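Local coordinates for predicted flavin-nucleotide-binding protein from COG3576 family structurally related to pyridoxine 5'-phosphate oxidase (Lactobacillus delbrueckii subsp. bulgaricus, PDB 2HTD) that probably binds a flavin nucleotide and may act as an oxidoreductase, as do relatives of pyridoxamine 5'-phosphate oxidase, though its substrate is not established, at residues Pro65-Lys75 with Phe125-Ile135; Tyr79-Leu90 with Arg102-Glu111. All blocks are in the same frame, centred on the assembly; numbering follows the deposited sequence.

Contact 1: Pro65-Lys75 with Phe125-Ile135; sequences PSHLQYLEKTK and FPNAFVVNLNI. With SO4 (sulfate ion), chain I; SO4 (sulfate ion), chain C.
Lys75 lays its extended chain across one face of the Phe129 ring, and Lys73 does the same over Phe125, so two lysine–aromatic pairs close the end of the strand pair 67-72 with 129-135. In the first, Lys75 CE sits 3.5 Å from the Phe129 centroid, a CH-pi contact; the ammonium makes a cation-pi contact with the same face and a 2.8 Å hydrogen bond from Lys75 NZ to Asn127 O. In the second, Lys73 makes a cation-pi contact, Lys73 NZ 4.0 Å from the Phe125 centroid, and donates a hydrogen bond to a sulfate ion, probably from the crystallisation liquor. Lysine methylenes suit a ring face, and at Lys75 the charge also reaches a backbone carbonyl.

The strands belong to the antiparallel sheet of a fold related to pyridoxamine 5'-phosphate oxidase; Leu68-Leu133, Tyr70-Val131 and Glu72-Phe129 are hydrogen-bonded pairs. Tyr70 and Val131 lie side by side: with Tyr70 chi1 at 71°, CG wedged between backbone N and carbonyl carbon, Val131 CB stands over the ring face and Leu133 CD1 at its edge. On the other face Gln69 and Asn132 run alongside each other, amide planes 49° apart; Gln69 NE2 gives Asn132 OD1 a nearly straight 2.8 Å bond, while Asn132 ND2 turns to Tyr115. At the far end the His67 ring, hydrogen-bonded through ND1 to Asp64, meets Asn134 OD1 edge-on at CD2, a CH contact.

The Gln69-Asn132 bond thus gives partners to two buried amide atoms, whereas the buried Tyr70 hydroxyl has no polar partner.

Contact 2: Tyr79-Leu90 with Arg102-Glu111; sequences YENIKRGSKVAL and RVLATAEVHE. With SO4 (sulfate ion), chain E.
With chi1 at 158°, Tyr79 carries its ring roughly anti to the backbone N, and Glu111, extended beyond CG, brings its carboxylate to the phenol. The side chains cross at about a right angle: Glu111 OE2 lies at the ring edge, and Tyr79 OH donates to it over 2.9 Å, approaching from above the carboxylate plane. One turn along the helix, chi1 of -74° sets Ile82 CG2 anti to its backbone N, and this methyl fits against Ala107 CB at 3.6 Å and Val109 CG2 at 3.7 Å. The small alanine lets the helix come close, while Ile82 and Val109 meet through their methyl groups.

Gly85 ends the helix in a Schellman motif, its positive phi turning the chain toward strand 88-94. Water 2 then spans the separating backbones, giving a hydrogen to Ser86 O and accepting one from Ala107 N at 2.9 Å. Beyond it Val88 pairs with Ala105, and Leu90 with Val103, as antiparallel hydrogen-bonded pairs. Ala89 and Leu104, on the opposite face, pack on Pro52 of the second subunit, and Lys87 NZ bonds Asn51 there.

Near the other end of this pairing, Arg102 NH2 holds O1 of a sulfate, probably from the crystallisation liquor, at 3.0 Å; Glu77 and Ala78 of the second subunit supply backbone N-H groups to the same ion, and Gln53 of that subunit its NE2. Guanidinium and amides thus form a pocket at the subunit interface that can hold an anion.

Of the four segments, 65-75 comes first; its strand pairs with 61-64 on one side and meets 129-139 on the other only late in the chain, so contact 1 closes a long loop. Within that loop the chain makes helix 77-83 and strand 88-94, then returns along strand 99-110; contact 2 therefore closes a shorter loop enclosed by the longer one, and the two do not cross. They share one antiparallel sheet, because strand 99-110 lies between 88-94 and 129-139. Backbone bonds from His110 N to Val130 O and from Glu108 N to Asn132 O join the contacts directly. On one sheet face, Tyr70 packs on Ile82 and Leu133 on Val88, tying helix and strands into one core.

Contact 1: Pro65-Lys75 with Phe125-Ile135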
# COMPACT_ATOMS: atom_id res chain seq x y z
N PRO B 65 -8.26 -19.85 -2.11
CA PRO B 65 -7.71 -19.04 -3.21
C PRO B 65 -8.46 -17.75 -3.53
O PRO B 65 -7.87 -16.87 -4.15
CB PRO B 65 -7.78 -20.00 -4.41
CG PRO B 65 -7.72 -21.35 -3.80
CD PRO B 65 -8.51 -21.23 -2.53
N SER B 66 -9.71 -17.61 -3.06
CA SER B 66 -10.46 -16.36 -3.30
C SER B 66 -10.78 -15.58 -2.05
O SER B 66 -11.54 -14.60 -2.14
CB SER B 66 -11.76 -16.68 -4.02
OG SER B 66 -11.49 -17.38 -5.23
N HIS B 67 -10.26 -15.99 -0.90
CA HIS B 67 -10.56 -15.33 0.38
C HIS B 67 -9.39 -15.24 1.33
O HIS B 67 -8.70 -16.21 1.59
CB HIS B 67 -11.70 -16.05 1.12
CG HIS B 67 -12.96 -16.10 0.34
ND1 HIS B 67 -13.20 -17.08 -0.60
CD2 HIS B 67 -14.02 -15.26 0.29
CE1 HIS B 67 -14.38 -16.87 -1.15
NE2 HIS B 67 -14.89 -15.77 -0.65
N LEU B 68 -9.20 -14.04 1.89
CA LEU B 68 -8.20 -13.77 2.88
C LEU B 68 -8.86 -13.33 4.16
O LEU B 68 -10.05 -13.06 4.18
CB LEU B 68 -7.26 -12.66 2.41
CG LEU B 68 -6.64 -12.90 1.02
CD1 LEU B 68 -6.06 -11.60 0.47
CD2 LEU B 68 -5.60 -13.96 1.08
N GLN B 69 -8.08 -13.26 5.23
CA GLN B 69 -8.59 -12.84 6.52
C GLN B 69 -7.50 -12.19 7.34
O GLN B 69 -6.35 -12.64 7.30
CB GLN B 69 -9.15 -14.07 7.25
CG GLN B 69 -9.73 -13.78 8.62
CD GLN B 69 -10.23 -15.02 9.29
OE1 GLN B 69 -9.47 -15.76 9.91
NE2 GLN B 69 -11.53 -15.27 9.16
N TYR B 70 -7.83 -11.16 8.13
CA TYR B 70 -6.90 -10.61 9.07
C TYR B 70 -7.62 -10.11 10.32
O TYR B 70 -8.85 -10.02 10.33
CB TYR B 70 -6.08 -9.48 8.44
CG TYR B 70 -6.82 -8.19 8.15
CD1 TYR B 70 -7.49 -8.03 6.96
CD2 TYR B 70 -6.80 -7.14 9.04
CE1 TYR B 70 -8.15 -6.87 6.68
CE2 TYR B 70 -7.48 -5.95 8.78
CZ TYR B 70 -8.14 -5.83 7.60
OH TYR B 70 -8.80 -4.67 7.25
N LEU B 71 -6.84 -9.81 11.36
CA LEU B 71 -7.37 -9.27 12.58
C LEU B 71 -7.21 -7.78 12.58
O LEU B 71 -6.14 -7.25 12.27
CB LEU B 71 -6.65 -9.87 13.79
CG LEU B 71 -6.62 -11.39 13.83
CD1 LEU B 71 -5.88 -11.91 15.08
CD2 LEU B 71 -8.03 -12.02 13.72
N GLU B 72 -8.29 -7.08 12.93
CA GLU B 72 -8.23 -5.65 13.10
C GLU B 72 -8.15 -5.36 14.58
O GLU B 72 -9.13 -5.48 15.32
CB GLU B 72 -9.45 -4.99 12.46
CG GLU B 72 -9.43 -3.48 12.56
CD GLU B 72 -8.18 -2.85 11.95
OE1 GLU B 72 -7.89 -3.15 10.77
OE2 GLU B 72 -7.48 -2.07 12.63
N LYS B 73 -6.94 -5.00 15.01
CA LYS B 73 -6.64 -4.77 16.42
C LYS B 73 -6.67 -3.30 16.77
O LYS B 73 -7.07 -2.95 17.85
CB LYS B 73 -5.24 -5.31 16.79
CG LYS B 73 -4.99 -6.80 16.42
CD LYS B 73 -3.52 -7.18 16.62
CE LYS B 73 -3.19 -8.57 16.08
NZ LYS B 73 -1.69 -8.87 16.16
N THR B 74 -6.25 -2.46 15.84
CA THR B 74 -6.03 -1.03 16.07
C THR B 74 -7.34 -0.26 15.92
O THR B 74 -7.61 0.66 16.67
CB THR B 74 -4.93 -0.49 15.10
OG1 THR B 74 -4.80 0.93 15.22
CG2 THR B 74 -5.26 -0.80 13.68
N LYS B 75 -8.16 -0.68 14.96
CA LYS B 75 -9.42 -0.01 14.67
C LYS B 75 -9.15 1.48 14.41
O LYS B 75 -9.71 2.37 15.05
CB LYS B 75 -10.40 -0.28 15.80
CG LYS B 75 -10.66 -1.79 15.98
CD LYS B 75 -11.25 -2.09 17.35
CE LYS B 75 -11.29 -3.58 17.66
NZ LYS B 75 -11.71 -3.74 19.10
N PHE B 125 -6.33 -12.39 20.92
CA PHE B 125 -6.88 -11.05 20.72
C PHE B 125 -8.41 -11.12 20.64
O PHE B 125 -9.00 -10.81 19.58
CB PHE B 125 -6.31 -10.43 19.43
CG PHE B 125 -4.81 -10.28 19.45
CD1 PHE B 125 -4.21 -9.22 20.10
CD2 PHE B 125 -3.99 -11.22 18.84
CE1 PHE B 125 -2.82 -9.10 20.15
CE2 PHE B 125 -2.62 -11.09 18.88
CZ PHE B 125 -2.03 -10.04 19.54
N PRO B 126 -9.06 -11.49 21.76
CA PRO B 126 -10.51 -11.71 21.76
C PRO B 126 -11.33 -10.48 21.42
O PRO B 126 -12.48 -10.61 21.06
CB PRO B 126 -10.79 -12.16 23.21
CG PRO B 126 -9.66 -11.64 24.00
CD PRO B 126 -8.49 -11.76 23.10
N ASN B 127 -10.75 -9.29 21.59
CA ASN B 127 -11.46 -8.06 21.26
C ASN B 127 -11.14 -7.48 19.91
O ASN B 127 -11.70 -6.47 19.52
CB ASN B 127 -11.21 -7.04 22.35
CG ASN B 127 -11.67 -7.56 23.70
OD1 ASN B 127 -12.72 -8.23 23.80
ND2 ASN B 127 -10.89 -7.32 24.73
N ALA B 128 -10.28 -8.13 19.15
CA ALA B 128 -10.05 -7.68 17.78
C ALA B 128 -11.32 -7.91 16.95
O ALA B 128 -12.19 -8.73 17.31
CB ALA B 128 -8.90 -8.45 17.18
N PHE B 129 -11.43 -7.21 15.83
CA PHE B 129 -12.40 -7.57 14.80
C PHE B 129 -11.77 -8.47 13.75
O PHE B 129 -10.56 -8.37 13.47
CB PHE B 129 -12.99 -6.35 14.11
CG PHE B 129 -13.60 -5.36 15.05
CD1 PHE B 129 -14.18 -5.74 16.25
CD2 PHE B 129 -13.63 -4.02 14.70
CE1 PHE B 129 -14.74 -4.81 17.09
CE2 PHE B 129 -14.21 -3.09 15.55
CZ PHE B 129 -14.75 -3.48 16.74
N VAL B 130 -12.58 -9.36 13.19
CA VAL B 130 -12.12 -10.28 12.16
C VAL B 130 -12.61 -9.74 10.84
O VAL B 130 -13.80 -9.52 10.65
CB VAL B 130 -12.69 -11.68 12.40
CG1 VAL B 130 -12.35 -12.68 11.22
CG2 VAL B 130 -12.22 -12.21 13.75
N VAL B 131 -11.67 -9.43 9.96
CA VAL B 131 -12.02 -8.93 8.65
C VAL B 131 -11.74 -10.01 7.62
O VAL B 131 -10.61 -10.43 7.47
CB VAL B 131 -11.26 -7.69 8.28
CG1 VAL B 131 -11.77 -7.16 6.90
CG2 VAL B 131 -11.37 -6.65 9.39
N ASN B 132 -12.77 -10.44 6.92
CA ASN B 132 -12.63 -11.35 5.79
C ASN B 132 -12.61 -10.53 4.51
O ASN B 132 -13.31 -9.54 4.39
CB ASN B 132 -13.78 -12.34 5.75
CG ASN B 132 -13.62 -13.50 6.75
OD1 ASN B 132 -13.05 -13.34 7.79
ND2 ASN B 132 -14.16 -14.64 6.42
N LEU B 133 -11.85 -10.99 3.53
CA LEU B 133 -11.65 -10.23 2.30
C LEU B 133 -11.98 -11.15 1.16
O LEU B 133 -11.36 -12.21 1.02
CB LEU B 133 -10.21 -9.74 2.22
CG LEU B 133 -9.77 -8.70 3.24
CD1 LEU B 133 -8.27 -8.51 3.18
CD2 LEU B 133 -10.48 -7.41 2.96
N ASN B 134 -12.94 -10.74 0.35
CA ASN B 134 -13.41 -11.49 -0.79
C ASN B 134 -12.73 -10.93 -2.02
O ASN B 134 -12.99 -9.80 -2.44
CB ASN B 134 -14.93 -11.39 -0.96
CG ASN B 134 -15.70 -11.60 0.35
OD1 ASN B 134 -15.29 -12.39 1.21
ND2 ASN B 134 -16.79 -10.86 0.51
N ILE B 135 -11.84 -11.73 -2.57
CA ILE B 135 -11.08 -11.30 -3.70
C ILE B 135 -11.97 -11.11 -4.91
O ILE B 135 -12.76 -12.01 -5.28
CB ILE B 135 -9.95 -12.32 -4.02
CG1 ILE B 135 -8.96 -12.34 -2.85
CG2 ILE B 135 -9.25 -11.92 -5.32
CD1 ILE B 135 -7.89 -13.39 -2.94
S SO4 I . -1.53 -6.68 12.67
O1 SO4 I . -0.94 -7.64 13.61
O2 SO4 I . -2.23 -5.59 13.41
O3 SO4 I . -0.44 -5.91 12.00
O4 SO4 I . -2.42 -7.35 11.71
S SO4 C . -4.27 2.64 10.87
O1 SO4 C . -4.55 1.65 11.91
O2 SO4 C . -4.96 2.24 9.65
O3 SO4 C . -4.70 3.96 11.34
O4 SO4 C . -2.83 2.72 10.71
O HOH W 1 -14.00 -13.92 -3.27

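Contact 2: Tyr79-Leu90 with Arg102-Glu111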
# COMPACT_ATOMS: atom_id res chain seq x y z
N TYR B 79 -9.69 0.76 9.29
CA TYR B 79 -10.94 0.19 9.76
C TYR B 79 -12.08 1.16 9.53
O TYR B 79 -13.12 0.77 9.05
CB TYR B 79 -10.83 -0.23 11.22
CG TYR B 79 -12.18 -0.33 11.90
CD1 TYR B 79 -12.98 -1.45 11.74
CD2 TYR B 79 -12.67 0.71 12.67
CE1 TYR B 79 -14.22 -1.55 12.35
CE2 TYR B 79 -13.92 0.63 13.29
CZ TYR B 79 -14.70 -0.51 13.11
OH TYR B 79 -15.95 -0.59 13.73
N GLU B 80 -11.88 2.43 9.88
CA GLU B 80 -12.91 3.45 9.65
C GLU B 80 -13.24 3.56 8.16
O GLU B 80 -14.40 3.73 7.82
CB GLU B 80 -12.46 4.80 10.17
CG GLU B 80 -12.29 4.84 11.70
CD GLU B 80 -13.60 4.75 12.52
OE1 GLU B 80 -14.73 4.78 11.96
OE2 GLU B 80 -13.48 4.66 13.76
N ASN B 81 -12.24 3.45 7.28
CA ASN B 81 -12.51 3.50 5.82
C ASN B 81 -13.33 2.31 5.37
O ASN B 81 -14.29 2.44 4.60
CB ASN B 81 -11.25 3.60 4.98
CG ASN B 81 -10.50 4.88 5.19
OD1 ASN B 81 -11.05 5.86 5.69
ND2 ASN B 81 -9.23 4.88 4.82
N ILE B 82 -12.97 1.14 5.89
CA ILE B 82 -13.69 -0.09 5.55
C ILE B 82 -15.12 -0.01 6.07
O ILE B 82 -16.06 -0.38 5.36
CB ILE B 82 -12.98 -1.33 6.08
CG1 ILE B 82 -11.73 -1.63 5.23
CG2 ILE B 82 -13.94 -2.56 6.08
CD1 ILE B 82 -10.73 -2.64 5.84
N LYS B 83 -15.29 0.51 7.28
CA LYS B 83 -16.63 0.63 7.89
C LYS B 83 -17.48 1.60 7.08
O LYS B 83 -18.71 1.53 7.11
CB LYS B 83 -16.49 1.05 9.37
CG LYS B 83 -17.80 1.45 10.05
CD LYS B 83 -17.62 1.94 11.51
CE LYS B 83 -18.80 2.75 11.98
NZ LYS B 83 -18.94 2.66 13.45
N ARG B 84 -16.84 2.52 6.37
CA ARG B 84 -17.54 3.50 5.53
C ARG B 84 -17.77 2.99 4.10
O ARG B 84 -18.36 3.70 3.29
CB ARG B 84 -16.72 4.79 5.50
CG ARG B 84 -17.39 5.99 4.92
CD ARG B 84 -16.40 7.15 4.82
NE ARG B 84 -15.87 7.55 6.13
CZ ARG B 84 -14.60 7.44 6.53
NH1 ARG B 84 -13.65 6.94 5.73
NH2 ARG B 84 -14.26 7.85 7.75
N GLY B 85 -17.31 1.79 3.81
CA GLY B 85 -17.58 1.13 2.52
C GLY B 85 -16.42 0.97 1.57
O GLY B 85 -16.60 0.45 0.44
N SER B 86 -15.23 1.37 1.99
CA SER B 86 -14.07 1.22 1.11
C SER B 86 -13.83 -0.21 0.67
O SER B 86 -13.90 -1.15 1.48
CB SER B 86 -12.79 1.69 1.79
OG SER B 86 -11.73 1.72 0.88
N LYS B 87 -13.44 -0.39 -0.59
CA LYS B 87 -12.77 -1.62 -1.00
C LYS B 87 -11.32 -1.62 -0.50
O LYS B 87 -10.85 -0.62 0.04
CB LYS B 87 -12.82 -1.81 -2.52
CG LYS B 87 -14.21 -2.11 -3.12
CD LYS B 87 -14.06 -2.55 -4.61
CE LYS B 87 -15.35 -2.45 -5.41
NZ LYS B 87 -15.12 -2.32 -6.91
N VAL B 88 -10.67 -2.78 -0.59
CA VAL B 88 -9.38 -2.99 0.01
C VAL B 88 -8.47 -3.56 -1.07
O VAL B 88 -8.86 -4.48 -1.81
CB VAL B 88 -9.41 -3.98 1.21
CG1 VAL B 88 -8.03 -4.07 1.89
CG2 VAL B 88 -10.49 -3.55 2.23
N ALA B 89 -7.29 -2.98 -1.18
CA ALA B 89 -6.22 -3.55 -2.01
C ALA B 89 -5.15 -4.12 -1.08
O ALA B 89 -4.80 -3.52 -0.05
CB ALA B 89 -5.60 -2.49 -2.93
N LEU B 90 -4.61 -5.27 -1.46
CA LEU B 90 -3.52 -5.90 -0.72
C LEU B 90 -2.41 -6.28 -1.66
O LEU B 90 -2.67 -6.75 -2.77
CB LEU B 90 -3.97 -7.17 -0.01
CG LEU B 90 -5.25 -7.13 0.80
CD1 LEU B 90 -5.24 -8.24 1.86
CD2 LEU B 90 -5.41 -5.85 1.45
N ARG B 102 -1.02 -8.67 -6.18
CA ARG B 102 -1.91 -7.71 -5.56
C ARG B 102 -3.30 -8.18 -5.76
O ARG B 102 -3.59 -8.86 -6.77
CB ARG B 102 -1.75 -6.32 -6.21
CG ARG B 102 -2.88 -5.36 -5.91
CD ARG B 102 -2.44 -3.92 -6.11
NE ARG B 102 -1.83 -3.69 -7.42
CZ ARG B 102 -2.51 -3.44 -8.54
NH1 ARG B 102 -3.85 -3.37 -8.55
NH2 ARG B 102 -1.85 -3.25 -9.67
N VAL B 103 -4.18 -7.89 -4.82
CA VAL B 103 -5.58 -8.15 -5.02
C VAL B 103 -6.40 -6.92 -4.76
O VAL B 103 -5.97 -6.01 -4.08
CB VAL B 103 -6.11 -9.32 -4.16
CG1 VAL B 103 -5.33 -10.61 -4.45
CG2 VAL B 103 -6.12 -8.99 -2.70
N LEU B 104 -7.58 -6.90 -5.35
CA LEU B 104 -8.65 -5.97 -5.00
C LEU B 104 -9.73 -6.85 -4.37
O LEU B 104 -10.10 -7.89 -4.93
CB LEU B 104 -9.21 -5.23 -6.24
CG LEU B 104 -10.34 -4.24 -6.00
CD1 LEU B 104 -9.86 -3.08 -5.10
CD2 LEU B 104 -10.86 -3.70 -7.33
N ALA B 105 -10.22 -6.43 -3.20
CA ALA B 105 -11.17 -7.23 -2.43
C ALA B 105 -12.25 -6.35 -1.81
O ALA B 105 -12.08 -5.14 -1.60
CB ALA B 105 -10.45 -7.98 -1.32
N THR B 106 -13.38 -6.98 -1.51
CA THR B 106 -14.40 -6.37 -0.68
C THR B 106 -14.28 -6.96 0.71
O THR B 106 -13.92 -8.11 0.85
CB THR B 106 -15.80 -6.63 -1.26
OG1 THR B 106 -16.02 -8.03 -1.31
CG2 THR B 106 -15.94 -6.08 -2.66
N ALA B 107 -14.56 -6.16 1.74
CA ALA B 107 -14.38 -6.54 3.12
C ALA B 107 -15.69 -6.95 3.75
O ALA B 107 -16.74 -6.37 3.45
CB ALA B 107 -13.82 -5.37 3.90
N GLU B 108 -15.62 -7.96 4.60
CA GLU B 108 -16.76 -8.46 5.39
C GLU B 108 -16.26 -8.45 6.82
O GLU B 108 -15.36 -9.21 7.18
CB GLU B 108 -17.12 -9.87 4.88
CG GLU B 108 -17.94 -10.79 5.80
CD GLU B 108 -17.98 -12.26 5.29
OE1 GLU B 108 -18.64 -12.48 4.25
OE2 GLU B 108 -17.38 -13.19 5.92
N VAL B 109 -16.78 -7.54 7.64
CA VAL B 109 -16.24 -7.37 8.98
C VAL B 109 -17.11 -8.06 10.02
O VAL B 109 -18.33 -7.88 10.03
CB VAL B 109 -16.14 -5.89 9.35
CG1 VAL B 109 -15.60 -5.71 10.77
CG2 VAL B 109 -15.26 -5.13 8.34
N HIS B 110 -16.47 -8.81 10.92
CA HIS B 110 -17.16 -9.56 11.96
C HIS B 110 -16.65 -9.06 13.26
O HIS B 110 -15.49 -9.27 13.58
CB HIS B 110 -16.83 -11.01 11.82
CG HIS B 110 -17.28 -11.61 10.53
ND1 HIS B 110 -18.50 -12.22 10.40
CD2 HIS B 110 -16.66 -11.73 9.34
CE1 HIS B 110 -18.63 -12.67 9.17
NE2 HIS B 110 -17.53 -12.39 8.51
N GLU B 111 -17.49 -8.36 14.01
CA GLU B 111 -17.03 -7.69 15.24
C GLU B 111 -17.15 -8.61 16.45
O GLU B 111 -16.14 -8.94 17.09
CB GLU B 111 -17.75 -6.35 15.43
CG GLU B 111 -17.38 -5.34 14.31
CD GLU B 111 -17.83 -3.90 14.58
OE1 GLU B 111 -18.43 -3.64 15.65
OE2 GLU B 111 -17.58 -3.03 13.70
S SO4 E . 1.46 -1.62 -10.25
O1 SO4 E . 0.85 -2.11 -9.00
O2 SO4 E . 0.57 -1.99 -11.36
O3 SO4 E . 1.73 -0.15 -10.17
O4 SO4 E . 2.74 -2.27 -10.52
O HOH W 2 -15.18 -3.36 1.10